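Local coordinates for C2 domain protein (PDB 7DF2) that binds calcium ions as a C2 domain protein found specifically in tardigrades, its further role being uncertain, at residues Y34-M45 and V118-R129; E79-G87 and I143-T151. All blocks are in the same frame, centred on the assembly; numbering follows the deposited sequence. Where two conformers were deposited one is given.

Both contacts belong to the C2 beta sandwich. Contact 1 joins the two sheets at one end of it: the chain turns at G39 and F40 and again at G120, so each segment passes from one sheet to the other. Contact 2 lies on the outer side of one sheet, where the loop 79-87 packs on strand 139-150. The centres of contacts 1 and 2 are about 14 Å apart. Strand 121-136 lies beside strand 139-150, and K125 NZ of contact 1 is 2.7 Å from N82 OD1 of contact 2, a probable hydrogen bond. Contact 1 lies away from the calcium sites. In contact 2 the side chain of Y146 is about 14 Å from a bound calcium ion.

Contact 1. Residues Y34-M45 and V118-R129; sequences YPLITGFFRIEM and VCGKGVRKIAMR
I37 pairs with V123 in one sheet and F41 with V118 in the other, both antiparallel and hydrogen-bonded. I37 N is 2.6 Å from V123 O, and the reverse bond is also made. V118 N is 2.8 Å from F41 O. Between the two pairs G120 N donates to G39 O.

The aromatic contacts follow. V118 CB sits over one face of the F41 ring, 3.8 Å from its centroid, and I126 CD1 meets the same ring at its edge. F41 takes the crowded position between backbone N and carbonyl carbon (chi1 51°), which brings the ring over V118. G120 CA lies over a face of the F40 ring, 4.2 Å from its centroid. Cut back to an alanine, F40 would lose the ring over G120 CA and beside C119 CB, which is likely to leave a gap at this corner.

Further in, I43 CD1 and I126 CD1 meet tip to tip at 3.6 Å. M45 SD packs on M128 CB at 3.8 Å.

In the conformer given, R124 NH2 donates to Y34 O and L36 CB lies over one guanidinium face, toward the rim, but a second conformer makes this placement doubtful. A water bridges P35 O and R124 O.

C119 is disulfide-bonded to C196. The chemistry implies a sandwich end closed by backbone bonds on both sides of the corner, one at it, and apolar side chains between the sheets.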
# COMPACT_ATOMS: atom_id res chain seq x y z
N TYR A 34 20.58 2.89 -2.14
CA TYR A 34 19.62 3.65 -2.93
C TYR A 34 19.81 5.15 -2.75
O TYR A 34 20.07 5.61 -1.64
CB TYR A 34 18.18 3.25 -2.56
CG TYR A 34 17.86 1.79 -2.81
CD1 TYR A 34 17.75 1.30 -4.10
CD2 TYR A 34 17.66 0.92 -1.75
CE1 TYR A 34 17.46 -0.04 -4.33
CE2 TYR A 34 17.37 -0.42 -1.97
CZ TYR A 34 17.26 -0.88 -3.27
OH TYR A 34 16.97 -2.21 -3.49
N PRO A 35 19.66 5.91 -3.84
CA PRO A 35 19.94 7.35 -3.78
C PRO A 35 18.94 8.11 -2.93
O PRO A 35 17.76 7.77 -2.85
CB PRO A 35 19.83 7.78 -5.25
CG PRO A 35 18.92 6.77 -5.87
CD PRO A 35 19.25 5.48 -5.18
N LEU A 36 19.43 9.17 -2.29
CA LEU A 36 18.58 10.03 -1.49
C LEU A 36 17.77 10.95 -2.40
O LEU A 36 18.34 11.71 -3.20
CB LEU A 36 19.41 10.85 -0.51
CG LEU A 36 18.62 11.66 0.52
CD1 LEU A 36 18.16 10.77 1.65
CD2 LEU A 36 19.46 12.81 1.05
N ILE A 37 16.45 10.87 -2.29
CA ILE A 37 15.53 11.71 -3.06
C ILE A 37 15.08 12.85 -2.15
O ILE A 37 14.48 12.61 -1.10
CB ILE A 37 14.33 10.90 -3.57
CG1 ILE A 37 14.81 9.62 -4.25
CG2 ILE A 37 13.47 11.75 -4.50
CD1 ILE A 37 15.81 9.85 -5.37
N THR A 38 15.39 14.08 -2.54
CA THR A 38 15.05 15.24 -1.73
C THR A 38 14.30 16.24 -2.60
O THR A 38 14.31 16.18 -3.83
CB THR A 38 16.30 15.90 -1.11
OG1 THR A 38 17.12 14.89 -0.51
CG2 THR A 38 15.92 16.91 -0.02
N GLY A 39 13.63 17.16 -1.92
CA GLY A 39 12.83 18.16 -2.59
C GLY A 39 11.41 18.05 -2.10
O GLY A 39 11.14 17.55 -1.00
N PHE A 40 10.48 18.53 -2.91
CA PHE A 40 9.06 18.52 -2.60
C PHE A 40 8.38 17.71 -3.70
O PHE A 40 8.46 18.07 -4.88
CB PHE A 40 8.52 19.95 -2.51
CG PHE A 40 9.35 20.83 -1.62
CD1 PHE A 40 10.49 21.46 -2.10
CD2 PHE A 40 9.00 20.99 -0.28
CE1 PHE A 40 11.26 22.25 -1.28
CE2 PHE A 40 9.77 21.79 0.55
CZ PHE A 40 10.90 22.42 0.05
N PHE A 41 7.79 16.58 -3.33
CA PHE A 41 7.21 15.74 -4.36
C PHE A 41 6.02 14.98 -3.79
O PHE A 41 5.83 14.90 -2.58
CB PHE A 41 8.25 14.79 -4.99
CG PHE A 41 9.05 13.99 -3.98
CD1 PHE A 41 10.16 14.54 -3.36
CD2 PHE A 41 8.70 12.68 -3.68
CE1 PHE A 41 10.91 13.81 -2.44
CE2 PHE A 41 9.44 11.94 -2.77
CZ PHE A 41 10.55 12.50 -2.15
N ARG A 42 5.21 14.45 -4.70
CA ARG A 42 3.97 13.76 -4.37
C ARG A 42 4.10 12.34 -4.87
O ARG A 42 4.67 12.10 -5.93
CB ARG A 42 2.77 14.46 -5.02
CG ARG A 42 1.42 13.78 -4.80
CD ARG A 42 0.31 14.82 -5.05
NE ARG A 42 0.37 15.88 -4.05
CZ ARG A 42 -0.16 17.09 -4.21
NH1 ARG A 42 -0.06 17.99 -3.23
NH2 ARG A 42 -0.78 17.40 -5.34
N ILE A 43 3.62 11.39 -4.07
CA ILE A 43 3.60 9.98 -4.43
C ILE A 43 2.15 9.53 -4.52
O ILE A 43 1.38 9.75 -3.58
CB ILE A 43 4.35 9.11 -3.40
CG1 ILE A 43 5.79 9.60 -3.24
CG2 ILE A 43 4.31 7.62 -3.80
CD1 ILE A 43 5.99 10.39 -1.99
N GLU A 44 1.79 8.91 -5.64
CA GLU A 44 0.47 8.30 -5.81
C GLU A 44 0.64 6.79 -5.79
O GLU A 44 1.55 6.25 -6.43
CB GLU A 44 -0.19 8.75 -7.11
CG GLU A 44 -0.38 10.26 -7.19
CD GLU A 44 -1.09 10.69 -8.46
OE1 GLU A 44 -1.41 9.82 -9.30
OE2 GLU A 44 -1.32 11.90 -8.62
N MET A 45 -0.23 6.12 -5.03
CA MET A 45 -0.22 4.67 -4.91
C MET A 45 -1.56 4.14 -5.38
O MET A 45 -2.60 4.46 -4.79
CB MET A 45 0.05 4.26 -3.46
CG MET A 45 -0.17 2.78 -3.15
SD MET A 45 0.14 2.54 -1.38
CE MET A 45 -0.38 0.82 -1.19
N VAL A 118 6.09 14.43 0.21
CA VAL A 118 7.34 14.58 0.95
C VAL A 118 7.74 16.04 0.81
O VAL A 118 7.85 16.55 -0.30
CB VAL A 118 8.44 13.66 0.41
CG1 VAL A 118 9.78 14.01 1.03
CG2 VAL A 118 8.09 12.19 0.68
N CYS A 119 7.94 16.72 1.94
CA CYS A 119 8.08 18.17 1.92
C CYS A 119 9.43 18.61 2.49
O CYS A 119 9.53 19.08 3.62
CB CYS A 119 6.92 18.77 2.68
SG CYS A 119 5.30 18.31 1.95
N GLY A 120 10.48 18.48 1.67
CA GLY A 120 11.78 18.99 2.00
C GLY A 120 12.69 18.00 2.68
O GLY A 120 13.90 18.23 2.74
N LYS A 121 12.14 16.91 3.20
CA LYS A 121 12.97 15.84 3.73
C LYS A 121 13.56 15.04 2.57
O LYS A 121 13.15 15.16 1.42
CB LYS A 121 12.14 14.94 4.65
CG LYS A 121 12.50 15.06 6.12
CD LYS A 121 13.05 13.75 6.67
CE LYS A 121 12.38 13.38 7.99
NZ LYS A 121 13.27 12.64 8.94
N GLY A 122 14.57 14.24 2.89
CA GLY A 122 15.17 13.33 1.94
C GLY A 122 14.78 11.91 2.32
O GLY A 122 14.76 11.56 3.50
N VAL A 123 14.46 11.09 1.31
CA VAL A 123 14.17 9.68 1.54
C VAL A 123 14.93 8.84 0.53
O VAL A 123 15.22 9.28 -0.59
CB VAL A 123 12.66 9.37 1.46
CG1 VAL A 123 11.90 10.09 2.56
CG2 VAL A 123 12.11 9.71 0.08
N ARG A 124 15.26 7.62 0.94
CA ARG A 124 15.85 6.62 0.06
C ARG A 124 14.89 5.51 -0.31
O ARG A 124 15.06 4.90 -1.37
CB ARG A 124 17.10 6.00 0.72
CG ARG A 124 18.20 7.00 0.99
CD ARG A 124 19.42 6.34 1.60
NE ARG A 124 20.35 7.32 2.15
CZ ARG A 124 21.30 7.92 1.44
NH1 ARG A 124 22.10 8.81 2.02
NH2 ARG A 124 21.45 7.64 0.15
N LYS A 125 13.90 5.23 0.53
CA LYS A 125 12.94 4.15 0.30
C LYS A 125 11.58 4.59 0.81
O LYS A 125 11.47 5.09 1.93
CB LYS A 125 13.37 2.87 1.02
CG LYS A 125 14.25 1.95 0.21
CD LYS A 125 14.10 0.51 0.67
CE LYS A 125 14.56 0.34 2.09
NZ LYS A 125 14.77 -1.09 2.39
N ILE A 126 10.54 4.37 0.01
CA ILE A 126 9.17 4.60 0.43
C ILE A 126 8.42 3.28 0.34
O ILE A 126 8.43 2.63 -0.71
CB ILE A 126 8.48 5.68 -0.43
CG1 ILE A 126 9.17 7.03 -0.23
CG2 ILE A 126 7.00 5.78 -0.11
CD1 ILE A 126 8.69 8.10 -1.19
N ALA A 127 7.79 2.89 1.44
CA ALA A 127 7.12 1.59 1.51
C ALA A 127 5.63 1.77 1.22
O ALA A 127 4.92 2.43 1.98
CB ALA A 127 7.32 0.96 2.89
N MET A 128 5.17 1.18 0.12
CA MET A 128 3.74 1.03 -0.10
C MET A 128 3.27 -0.12 0.78
O MET A 128 3.79 -1.23 0.67
CB MET A 128 3.46 0.76 -1.57
CG MET A 128 3.80 1.94 -2.47
SD MET A 128 3.37 1.61 -4.19
CE MET A 128 4.71 0.55 -4.73
N ARG A 129 2.33 0.16 1.69
CA ARG A 129 1.86 -0.82 2.67
C ARG A 129 0.39 -1.11 2.41
O ARG A 129 -0.41 -0.19 2.24
CB ARG A 129 2.05 -0.32 4.11
CG ARG A 129 3.51 -0.19 4.54
CD ARG A 129 3.58 0.08 6.04
NE ARG A 129 4.96 0.23 6.48
CZ ARG A 129 5.73 -0.76 6.90
NH1 ARG A 129 5.26 -2.01 6.95
NH2 ARG A 129 6.98 -0.52 7.28
O HOH W 1 15.89 5.97 -3.73
O HOH W 2 22.44 9.54 -2.45

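Contact 2. Residues E79-G87 and I143-T151; sequences EKPNNDFGG and IDNYKCHIT
The loop between strands 70-77 and 96-100 of the C2 sandwich lies here against strand 139-150, and F85 and K147 make much of the contact. The F85 ring is laid flat on N145. N145 CB stands over the ring centre, 3.4 Å from the centroid and 3° off the normal, a CH-pi contact. The N145 amide is stacked on the ring with the planes 19° apart, and its ND2 comes 3.4 Å from F85 CB. The polar end of N145 is hydrogen-bonded to E175. At the ring edge F85 CZ approaches Y146 O at 3.2 Å, and K147 CB packs against the same carbon from an oblique direction.

The K147 chain bends at chi3 (80°), which carries its amine to the loop carbonyls. K147 NZ donates to P81 O at 2.9 Å. One water links K147 NZ to N83 O. A second lies between N82 OD1 and H149 NE2, with a weak bond to K147 NZ. N82 OD1 also accepts from K125 NZ. The H149 ring turns its edge to P81 O, which lies in the ring plane 3.2 Å from H149 CE1.

A type I turn from K80 to N83 shapes the loop. R129 of the neighbouring strand also donates to K80 O and N83 O. The arrangement is that of a beta-sandwich connecting loop folded over the outer face of its own sheet, held by lysine and arginine bonds to loop carbonyls.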
# COMPACT_ATOMS: atom_id res chain seq x y z
N GLU A 79 8.32 7.19 6.13
CA GLU A 79 9.13 7.39 7.33
C GLU A 79 9.75 6.12 7.89
O GLU A 79 10.90 6.16 8.35
CB GLU A 79 8.27 8.04 8.43
CG GLU A 79 7.54 9.31 8.02
CD GLU A 79 6.70 9.88 9.16
OE1 GLU A 79 6.85 9.39 10.30
OE2 GLU A 79 5.90 10.81 8.92
N LYS A 80 9.05 4.99 7.88
CA LYS A 80 9.53 3.77 8.54
C LYS A 80 9.49 2.55 7.62
O LYS A 80 8.97 1.50 8.00
CB LYS A 80 8.73 3.53 9.82
CG LYS A 80 8.72 4.71 10.79
CD LYS A 80 10.05 4.81 11.52
CE LYS A 80 9.96 5.66 12.79
NZ LYS A 80 11.32 6.01 13.32
N PRO A 81 10.08 2.64 6.42
CA PRO A 81 9.87 1.58 5.43
C PRO A 81 10.45 0.23 5.82
O PRO A 81 10.03 -0.79 5.27
CB PRO A 81 10.56 2.12 4.18
CG PRO A 81 11.63 3.01 4.71
CD PRO A 81 11.01 3.67 5.92
N ASN A 82 11.41 0.20 6.74
CA ASN A 82 12.03 -1.05 7.13
C ASN A 82 11.45 -1.62 8.42
O ASN A 82 11.83 -2.73 8.81
CB ASN A 82 13.53 -0.85 7.28
CG ASN A 82 14.19 -0.46 5.98
OD1 ASN A 82 13.91 -1.06 4.93
ND2 ASN A 82 15.05 0.55 6.03
N ASN A 83 10.53 -0.91 9.07
CA ASN A 83 10.00 -1.36 10.34
C ASN A 83 8.85 -2.33 10.15
O ASN A 83 8.23 -2.40 9.08
CB ASN A 83 9.54 -0.18 11.19
CG ASN A 83 10.69 0.62 11.76
OD1 ASN A 83 11.82 0.51 11.30
ND2 ASN A 83 10.41 1.42 12.77
N ASP A 84 8.55 -3.08 11.21
CA ASP A 84 7.49 -4.08 11.16
C ASP A 84 6.14 -3.42 10.90
O ASP A 84 5.92 -2.26 11.23
CB ASP A 84 7.42 -4.84 12.48
CG ASP A 84 8.56 -5.81 12.67
OD1 ASP A 84 8.73 -6.29 13.80
OD2 ASP A 84 9.28 -6.08 11.68
N PHE A 85 5.23 -4.21 10.32
CA PHE A 85 3.85 -3.78 10.21
C PHE A 85 3.26 -3.55 11.60
O PHE A 85 3.61 -4.24 12.57
CB PHE A 85 3.03 -4.82 9.45
CG PHE A 85 3.06 -4.63 7.97
CD1 PHE A 85 2.12 -3.82 7.34
CD2 PHE A 85 4.02 -5.26 7.19
CE1 PHE A 85 2.14 -3.64 5.98
CE2 PHE A 85 4.05 -5.08 5.81
CZ PHE A 85 3.11 -4.27 5.21
N GLY A 86 2.37 -2.57 11.70
CA GLY A 86 1.81 -2.21 12.98
C GLY A 86 2.50 -1.01 13.60
O GLY A 86 3.06 -0.16 12.89
N GLY A 87 2.50 -0.95 14.94
CA GLY A 87 2.93 0.25 15.64
C GLY A 87 4.38 0.64 15.39
O GLY A 87 4.74 1.81 15.54
N ILE A 143 -5.59 -11.89 6.31
CA ILE A 143 -5.24 -12.43 5.00
C ILE A 143 -3.74 -12.23 4.82
O ILE A 143 -2.99 -13.21 4.79
CB ILE A 143 -6.07 -11.79 3.88
CG1 ILE A 143 -7.53 -12.22 4.06
CG2 ILE A 143 -5.58 -12.26 2.51
CD1 ILE A 143 -8.49 -11.39 3.30
N ASP A 144 -3.28 -10.98 4.75
CA ASP A 144 -1.84 -10.75 4.75
C ASP A 144 -1.55 -9.27 4.88
O ASP A 144 -2.43 -8.41 4.72
CB ASP A 144 -1.15 -11.31 3.50
CG ASP A 144 0.12 -12.08 3.84
OD1 ASP A 144 0.81 -11.66 4.79
OD2 ASP A 144 0.43 -13.10 3.17
N ASN A 145 -0.28 -8.98 5.18
CA ASN A 145 0.33 -7.67 5.00
C ASN A 145 1.21 -7.73 3.76
O ASN A 145 1.85 -8.75 3.48
CB ASN A 145 1.18 -7.27 6.22
CG ASN A 145 0.36 -7.11 7.49
OD1 ASN A 145 -0.80 -6.71 7.46
ND2 ASN A 145 0.98 -7.40 8.63
N TYR A 146 1.26 -6.63 3.01
CA TYR A 146 2.01 -6.55 1.77
C TYR A 146 2.83 -5.27 1.80
O TYR A 146 2.30 -4.21 2.13
CB TYR A 146 1.06 -6.53 0.55
CG TYR A 146 0.02 -7.62 0.55
CD1 TYR A 146 -1.16 -7.48 1.29
CD2 TYR A 146 0.19 -8.78 -0.20
CE1 TYR A 146 -2.12 -8.47 1.31
CE2 TYR A 146 -0.77 -9.79 -0.19
CZ TYR A 146 -1.92 -9.63 0.56
OH TYR A 146 -2.87 -10.64 0.57
N LYS A 147 4.12 -5.37 1.48
CA LYS A 147 4.99 -4.19 1.45
C LYS A 147 5.86 -4.23 0.21
O LYS A 147 6.51 -5.24 -0.07
CB LYS A 147 5.87 -4.10 2.70
CG LYS A 147 6.80 -2.89 2.72
CD LYS A 147 7.47 -2.72 4.08
CE LYS A 147 8.66 -3.67 4.23
NZ LYS A 147 9.30 -3.55 5.57
N CYS A 148 5.87 -3.11 -0.51
CA CYS A 148 6.59 -2.92 -1.76
C CYS A 148 7.32 -1.59 -1.66
O CYS A 148 6.73 -0.60 -1.22
CB CYS A 148 5.59 -2.90 -2.93
SG CYS A 148 6.26 -2.65 -4.54
N HIS A 149 8.61 -1.56 -2.03
CA HIS A 149 9.38 -0.34 -1.89
C HIS A 149 9.48 0.45 -3.19
O HIS A 149 9.69 -0.11 -4.26
CB HIS A 149 10.79 -0.67 -1.40
CG HIS A 149 10.82 -1.22 -0.01
ND1 HIS A 149 10.29 -0.55 1.07
CD2 HIS A 149 11.31 -2.38 0.47
CE1 HIS A 149 10.45 -1.27 2.16
NE2 HIS A 149 11.07 -2.39 1.83
N ILE A 150 9.37 1.77 -3.07
CA ILE A 150 9.71 2.69 -4.14
C ILE A 150 11.12 3.20 -3.86
O ILE A 150 11.41 3.65 -2.75
CB ILE A 150 8.70 3.85 -4.22
CG1 ILE A 150 7.29 3.33 -4.51
CG2 ILE A 150 9.13 4.86 -5.28
CD1 ILE A 150 6.21 4.32 -4.09
N THR A 151 11.99 3.11 -4.86
CA THR A 151 13.34 3.66 -4.78
C THR A 151 13.62 4.43 -6.07
O THR A 151 12.94 4.25 -7.09
CB THR A 151 14.40 2.58 -4.55
OG1 THR A 151 14.40 1.66 -5.66
CG2 THR A 151 14.13 1.81 -3.26
O HOH W 3 12.28 -3.45 4.26
O HOH W 4 7.18 -4.16 7.26